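Local atomic coordinates of BugD (Bordetella pertussis Tohama I, PDB entry 2F5X), a protein that binds aspartic acid as a periplasmic solute receptor, probably for uptake by a tripartite tricarboxylate-type transporter. Residues T86-Y91 against Y96-S101. Numbering follows the deposited sequence.
Sequences TAPSLY and YEPYTS
The phenol ring of Tyr-96 reaches Ala-87 and Pro-88 with its hydroxyl end: Tyr-96 OH lies 3.5 Å from Ala-87 CB, which approaches the ring obliquely, and 3.8 Å from Pro-88 CD. The ring of Phe-84 also meets that of Tyr-96, their planes at about 40°. Another flat group, the ring of Tyr-99, has Pro-98 CG 4.1 Å above the centre of one face, a CH-pi type of arrangement between sequence neighbours, and that same CG turns to the other segment. There it meets Pro-88 CG at 3.8 Å, the two pyrrolidines running past each other in opposite senses. With chi1 of 63°, the CG of Tyr-96 sits between its backbone N and carbonyl carbon, which carries the hydroxyl to Ala-87 and Pro-88. Helix 61-68 packs against Tyr-96 through Thr-64 and Thr-65.

Each segment has hydrogen bonds of its own. Ala-87 O accepts from both Leu-90 N and Tyr-91 N. In 96-101, Glu-97 N donates to Ser-101 OG (2.8 Å, 168° at the hydrogen), and the N-H of Tyr-99 approaches Glu-97 OE2 almost in line with its C-O bond, at 2.9 Å from N to OE2.

No hydrogen bond joins the segments, and they bury just 138 Å² between them. Two parts of the connection from helix 83-86 to strand 102-117 meet here by van der Waals contact, the side chain of Ala-87 about 11 Å from the bound aspartic acid. Tyr-96 OH, which touches Ala-87 CB and Pro-88 CD, is also hydrogen-bonded to Phe-84 O, a polar tether to helix 83-86 that helps fix where the hydroxyl packs.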
ATOM      1  N   THR A  86      -9.653   1.820  -3.518  1.00  8.44           N
ATOM      2  CA  THR A  86      -9.847   1.229  -4.849  1.00  8.38           C
ATOM      3  C   THR A  86     -10.852   0.083  -4.827  1.00  8.59           C
ATOM      4  O   THR A  86     -11.632  -0.071  -5.764  1.00  8.46           O
ATOM      5  CB  THR A  86      -8.521   0.719  -5.478  1.00  7.99           C
ATOM      6  OG1 THR A  86      -7.943  -0.294  -4.635  1.00  8.83           O
ATOM      7  CG2 THR A  86      -7.477   1.840  -5.561  1.00  8.38           C
ATOM      8  N   ALA A  87     -10.818  -0.722  -3.765  1.00  8.96           N
ATOM      9  CA  ALA A  87     -11.660  -1.922  -3.687  1.00  9.25           C
ATOM     10  C   ALA A  87     -13.156  -1.682  -3.942  1.00 10.00           C
ATOM     11  O   ALA A  87     -13.790  -2.504  -4.604  1.00  9.67           O
ATOM     12  CB  ALA A  87     -11.432  -2.678  -2.358  1.00  9.26           C
ATOM     13  N   PRO A  88     -13.736  -0.585  -3.441  1.00 10.52           N
ATOM     14  CA  PRO A  88     -15.154  -0.307  -3.709  1.00 11.08           C
ATOM     15  C   PRO A  88     -15.501  -0.140  -5.190  1.00 11.29           C
ATOM     16  O   PRO A  88     -16.681  -0.270  -5.532  1.00 12.50           O
ATOM     17  CB  PRO A  88     -15.408   0.992  -2.935  1.00 11.44           C
ATOM     18  CG  PRO A  88     -14.382   0.958  -1.832  1.00 11.68           C
ATOM     19  CD  PRO A  88     -13.152   0.423  -2.528  1.00 10.68           C
ATOM     20  N   SER A  89     -14.514   0.124  -6.047  1.00 11.22           N
ATOM     21  CA  SER A  89     -14.745   0.207  -7.493  1.00 11.60           C
ATOM     22  C   SER A  89     -14.383  -1.088  -8.211  1.00 11.48           C
ATOM     23  O   SER A  89     -14.531  -1.188  -9.428  1.00 11.92           O
ATOM     24  CB  SER A  89     -13.948   1.365  -8.104  1.00 12.12           C
ATOM     25  OG  SER A  89     -14.360   2.590  -7.534  1.00 15.19           O
ATOM     26  N   LEU A  90     -13.905  -2.077  -7.457  1.00 10.64           N
ATOM     27  CA  LEU A  90     -13.363  -3.299  -8.055  1.00 10.69           C
ATOM     28  C   LEU A  90     -14.171  -4.528  -7.691  1.00 10.95           C
ATOM     29  O   LEU A  90     -14.095  -5.556  -8.365  1.00 11.62           O
ATOM     30  CB  LEU A  90     -11.909  -3.492  -7.610  1.00 10.07           C
ATOM     31  CG  LEU A  90     -10.933  -2.433  -8.141  1.00 10.05           C
ATOM     32  CD1 LEU A  90      -9.592  -2.494  -7.383  1.00  8.18           C
ATOM     33  CD2 LEU A  90     -10.737  -2.592  -9.657  1.00  9.89           C
ATOM     34  N   TYR A  91     -14.923  -4.422  -6.603  1.00 11.80           N
ATOM     35  CA  TYR A  91     -15.776  -5.505  -6.130  1.00 12.12           C
ATOM     36  C   TYR A  91     -17.201  -5.013  -6.004  1.00 12.84           C
ATOM     37  O   TYR A  91     -17.446  -3.926  -5.479  1.00 13.28           O
ATOM     38  CB  TYR A  91     -15.324  -5.987  -4.749  1.00 11.97           C
ATOM     39  CG  TYR A  91     -13.975  -6.651  -4.726  1.00 12.32           C
ATOM     40  CD1 TYR A  91     -13.848  -8.010  -5.006  1.00 13.90           C
ATOM     41  CD2 TYR A  91     -12.824  -5.926  -4.422  1.00 11.84           C
ATOM     42  CE1 TYR A  91     -12.612  -8.636  -4.979  1.00 13.38           C
ATOM     43  CE2 TYR A  91     -11.575  -6.539  -4.396  1.00 11.73           C
ATOM     44  CZ  TYR A  91     -11.482  -7.895  -4.680  1.00 12.75           C
ATOM     45  OH  TYR A  91     -10.274  -8.526  -4.652  1.00 11.82           O
ATOM     46  N   TYR A  96     -17.229  -4.043   2.976  1.00 10.25           N
ATOM     47  CA  TYR A  96     -17.322  -2.867   3.834  1.00  9.68           C
ATOM     48  C   TYR A  96     -17.796  -1.680   3.017  1.00  9.74           C
ATOM     49  O   TYR A  96     -17.803  -1.722   1.783  1.00 10.19           O
ATOM     50  CB  TYR A  96     -15.971  -2.554   4.503  1.00  9.81           C
ATOM     51  CG  TYR A  96     -14.881  -2.200   3.514  1.00  9.37           C
ATOM     52  CD1 TYR A  96     -14.520  -0.870   3.291  1.00  7.63           C
ATOM     53  CD2 TYR A  96     -14.236  -3.190   2.777  1.00  9.63           C
ATOM     54  CE1 TYR A  96     -13.544  -0.537   2.358  1.00  7.62           C
ATOM     55  CE2 TYR A  96     -13.253  -2.870   1.846  1.00  8.43           C
ATOM     56  CZ  TYR A  96     -12.915  -1.539   1.643  1.00  8.34           C
ATOM     57  OH  TYR A  96     -11.940  -1.209   0.732  1.00  9.38           O
ATOM     58  N   GLU A  97     -18.198  -0.636   3.730  1.00  9.68           N
ATOM     59  CA  GLU A  97     -18.660   0.610   3.155  1.00 10.01           C
ATOM     60  C   GLU A  97     -17.562   1.631   3.489  1.00  9.97           C
ATOM     61  O   GLU A  97     -17.308   1.899   4.663  1.00  9.81           O
ATOM     62  CB  GLU A  97     -20.008   0.984   3.797  1.00 10.78           C
ATOM     63  CG  GLU A  97     -21.005   1.660   2.865  1.00 11.15           C
ATOM     64  CD  GLU A  97     -20.820   3.164   2.786  1.00 12.10           C
ATOM     65  OE1 GLU A  97     -21.817   3.862   2.504  1.00 13.96           O
ATOM     66  OE2 GLU A  97     -19.692   3.654   2.998  1.00 11.37           O
ATOM     67  N   PRO A  98     -16.871   2.175   2.482  1.00  9.94           N
ATOM     68  CA  PRO A  98     -15.650   2.960   2.758  1.00  9.90           C
ATOM     69  C   PRO A  98     -15.901   4.232   3.577  1.00 10.11           C
ATOM     70  O   PRO A  98     -15.009   4.685   4.311  1.00 10.53           O
ATOM     71  CB  PRO A  98     -15.122   3.292   1.353  1.00 10.25           C
ATOM     72  CG  PRO A  98     -16.344   3.253   0.489  1.00  9.94           C
ATOM     73  CD  PRO A  98     -17.163   2.107   1.033  1.00  9.69           C
ATOM     74  N   TYR A  99     -17.103   4.795   3.470  1.00 10.12           N
ATOM     75  CA  TYR A  99     -17.409   6.039   4.179  1.00 10.43           C
ATOM     76  C   TYR A  99     -18.043   5.835   5.544  1.00 10.36           C
ATOM     77  O   TYR A  99     -18.053   6.766   6.359  1.00 11.21           O
ATOM     78  CB  TYR A  99     -18.329   6.920   3.332  1.00 10.42           C
ATOM     79  CG  TYR A  99     -17.890   7.078   1.892  1.00 10.94           C
ATOM     80  CD1 TYR A  99     -16.654   7.657   1.564  1.00 12.28           C
ATOM     81  CD2 TYR A  99     -18.711   6.643   0.850  1.00 11.97           C
ATOM     82  CE1 TYR A  99     -16.263   7.803   0.225  1.00 12.10           C
ATOM     83  CE2 TYR A  99     -18.336   6.788  -0.479  1.00 12.39           C
ATOM     84  CZ  TYR A  99     -17.116   7.371  -0.786  1.00 12.75           C
ATOM     85  OH  TYR A  99     -16.755   7.515  -2.106  1.00 13.83           O
ATOM     86  N   THR A 100     -18.594   4.649   5.800  1.00  9.95           N
ATOM     87  CA  THR A 100     -19.369   4.445   7.038  1.00 10.25           C
ATOM     88  C   THR A 100     -18.994   3.250   7.905  1.00 10.22           C
ATOM     89  O   THR A 100     -19.394   3.200   9.066  1.00 10.79           O
ATOM     90  CB  THR A 100     -20.888   4.367   6.759  1.00 10.50           C
ATOM     91  OG1 THR A 100     -21.162   3.240   5.912  1.00 10.88           O
ATOM     92  CG2 THR A 100     -21.385   5.589   5.997  1.00 10.77           C
ATOM     93  N   SER A 101     -18.257   2.281   7.367  1.00  9.83           N
ATOM     94  CA  SER A 101     -17.968   1.075   8.149  1.00  9.72           C
ATOM     95  C   SER A 101     -17.049   1.307   9.348  1.00  9.60           C
ATOM     96  O   SER A 101     -16.976   0.458  10.244  1.00  9.26           O
ATOM     97  CB  SER A 101     -17.383  -0.021   7.254  1.00  9.56           C
ATOM     98  OG  SER A 101     -18.409  -0.593   6.476  1.00 10.11           O
TER